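PDB 3T33: G protein coupled receptor from Arabidopsis thaliana, which belongs to the LanC-like family, binds a zinc ion and may play a role in abscisic acid signalling. Local coordinates for residues A[35-38]-A[39-43]. Sequence-based numbering, arbitrary orientation.
Sequences DSLT and KLLSL
Thr38 and Ser42, Leu37 and Leu41, and Asp35 and Lys39 meet one turn apart along the short amphipathic helix 36-42 and its N-cap, Asp35, an N-terminal element that packs on the outside of the helical LanC-like fold, remote from the zinc site. Backbone N-H groups donate to the carbonyl four residues back: Leu40 N to Ser36 O nearly straight (170°), Leu41 N to Leu37 O at 150°, while the first, Lys39 N to Asp35 O, is weak at 3.4 Å.

At the N-cap, Asp35 OD1 takes Thr38 N at 2.6 Å, nearly in line with the C-O bond, and also Thr38 OG1 at 2.8 Å, which comes in from above the carboxylate plane. With chi1 at 48°, OG1 sits between the backbone N and the carbonyl carbon and joins the N-H at the same oxygen. The carboxylate thus closes the first turn, and its negative charge would probably interact favourably with the positive end of the helix dipole.

The apolar contacts lie on the face turned to helix 353-375. CD1 of Leu37 touches CD1 of Leu41 at 4.0 Å, the two side chains crossing at a slant; Leu37 also rests on Ser364 and Asp368, Leu40 on Asp368, and Leu41 on Ala361. Ser36 OG is hydrogen-bonded to Asp368 OD1. On the outer side, the aliphatic part of Lys39 runs past Asp35 O.

Near the C-terminal end, Ser42 N donates to Thr38 O at 3.2 Å; in one of two modelled conformers Ser42 OG adds a second bond, reaching that oxygen from the opposite face of the carbonyl plane.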
ATOM      1  N   ASP A  35     -23.323 -20.723  -1.311  1.00 49.45           N
ATOM      2  CA  ASP A  35     -22.323 -21.252  -0.380  1.00 46.89           C
ATOM      3  C   ASP A  35     -22.023 -20.247   0.736  1.00 44.80           C
ATOM      4  O   ASP A  35     -22.821 -19.343   0.985  1.00 44.40           O
ATOM      5  CB  ASP A  35     -21.036 -21.615  -1.122  1.00 46.30           C
ATOM      6  CG  ASP A  35     -20.486 -20.459  -1.934  1.00 46.92           C
ATOM      7  OD1 ASP A  35     -20.808 -19.297  -1.610  1.00 45.86           O
ATOM      8  OD2 ASP A  35     -19.732 -20.713  -2.897  1.00 45.09           O
ATOM      9  N   SER A  36     -20.882 -20.398   1.409  1.00 42.16           N
ATOM     10  CA  SER A  36     -20.531 -19.473   2.484  1.00 40.16           C
ATOM     11  C   SER A  36     -19.980 -18.159   1.904  1.00 38.99           C
ATOM     12  O   SER A  36     -20.299 -17.094   2.369  1.00 38.93           O
ATOM     13  CB  SER A  36     -19.561 -20.139   3.460  1.00 39.20           C
ATOM     14  OG  SER A  36     -18.406 -20.566   2.767  1.00 38.44           O
ATOM     15  N   LEU A  37     -19.197 -18.268   0.842  1.00 38.38           N
ATOM     16  CA  LEU A  37     -18.711 -17.141   0.087  1.00 37.44           C
ATOM     17  C   LEU A  37     -19.823 -16.209  -0.470  1.00 38.04           C
ATOM     18  O   LEU A  37     -19.745 -14.982  -0.298  1.00 35.86           O
ATOM     19  CB  LEU A  37     -17.812 -17.645  -1.028  1.00 37.05           C
ATOM     20  CG  LEU A  37     -16.762 -16.689  -1.653  1.00 37.84           C
ATOM     21  CD1 LEU A  37     -17.011 -16.348  -3.065  1.00 36.07           C
ATOM     22  CD2 LEU A  37     -16.411 -15.407  -0.806  1.00 31.77           C
ATOM     23  N   THR A  38     -20.854 -16.782  -1.115  1.00 37.72           N
ATOM     24  CA  THR A  38     -21.884 -15.960  -1.728  1.00 38.42           C
ATOM     25  C   THR A  38     -22.671 -15.301  -0.638  1.00 37.92           C
ATOM     26  O   THR A  38     -23.145 -14.209  -0.807  1.00 37.08           O
ATOM     27  CB  THR A  38     -22.861 -16.791  -2.660  1.00 38.81           C
ATOM     28  OG1 THR A  38     -23.282 -17.956  -1.935  1.00 44.75           O
ATOM     29  CG2 THR A  38     -22.146 -17.251  -3.948  1.00 37.93           C
ATOM     30  N   LYS A  39     -22.841 -15.976   0.487  1.00 38.49           N
ATOM     31  CA  LYS A  39     -23.594 -15.377   1.584  1.00 39.90           C
ATOM     32  C   LYS A  39     -22.849 -14.150   2.132  1.00 39.79           C
ATOM     33  O   LYS A  39     -23.459 -13.111   2.351  1.00 39.57           O
ATOM     34  CB  LYS A  39     -23.891 -16.423   2.668  1.00 40.63           C
ATOM     35  CG  LYS A  39     -24.834 -17.537   2.081  1.00 45.92           C
ATOM     36  CD  LYS A  39     -25.351 -18.529   3.142  1.00 55.41           C
ATOM     37  CE  LYS A  39     -26.279 -19.611   2.524  1.00 60.99           C
ATOM     38  NZ  LYS A  39     -27.402 -20.040   3.455  1.00 63.12           N
ATOM     39  N   LEU A  40     -21.538 -14.263   2.317  1.00 38.70           N
ATOM     40  CA  LEU A  40     -20.710 -13.100   2.658  1.00 39.45           C
ATOM     41  C   LEU A  40     -20.942 -11.940   1.664  1.00 39.50           C
ATOM     42  O   LEU A  40     -21.153 -10.794   2.057  1.00 38.54           O
ATOM     43  CB  LEU A  40     -19.220 -13.481   2.647  1.00 39.77           C
ATOM     44  CG  LEU A  40     -18.688 -14.345   3.774  1.00 41.15           C
ATOM     45  CD1 LEU A  40     -17.225 -14.781   3.545  1.00 41.68           C
ATOM     46  CD2 LEU A  40     -18.742 -13.448   4.960  1.00 44.24           C
ATOM     47  N   LEU A  41     -20.936 -12.240   0.372  1.00 39.41           N
ATOM     48  CA  LEU A  41     -21.003 -11.162  -0.601  1.00 39.49           C
ATOM     49  C   LEU A  41     -22.330 -10.408  -0.542  1.00 40.14           C
ATOM     50  O   LEU A  41     -22.366  -9.217  -0.811  1.00 39.87           O
ATOM     51  CB  LEU A  41     -20.745 -11.685  -2.016  1.00 38.74           C
ATOM     52  CG  LEU A  41     -19.319 -12.207  -2.270  1.00 39.42           C
ATOM     53  CD1 LEU A  41     -19.295 -13.065  -3.506  1.00 40.84           C
ATOM     54  CD2 LEU A  41     -18.380 -11.061  -2.447  1.00 39.87           C
ATOM     55  N   SER A  42     -23.412 -11.109  -0.205  1.00 40.44           N
ATOM     56  CA  SER A  42     -24.773 -10.544  -0.131  0.50 41.50           C
ATOM     57  C   SER A  42     -24.961  -9.685   1.120  1.00 41.51           C
ATOM     58  O   SER A  42     -25.789  -8.785   1.145  1.00 43.07           O
ATOM     59  CB  SER A  42     -25.839 -11.667  -0.124  0.50 41.18           C
ATOM     60  OG  SER A  42     -25.676 -12.600  -1.194  0.50 41.75           O
ATOM     61  N   LEU A  43     -24.210 -10.003   2.167  1.00 41.40           N
ATOM     62  CA  LEU A  43     -24.249  -9.311   3.452  1.00 41.31           C
ATOM     63  C   LEU A  43     -24.278  -7.757   3.333  1.00 40.97           C
ATOM     64  O   LEU A  43     -23.532  -7.165   2.519  1.00 39.39           O
ATOM     65  CB  LEU A  43     -23.038  -9.750   4.219  1.00 41.68           C
ATOM     66  CG  LEU A  43     -23.108 -10.355   5.611  1.00 44.42           C
ATOM     67  CD1 LEU A  43     -24.252 -11.375   5.812  1.00 45.04           C
ATOM     68  CD2 LEU A  43     -21.752 -11.007   5.935  1.00 39.98           C
TER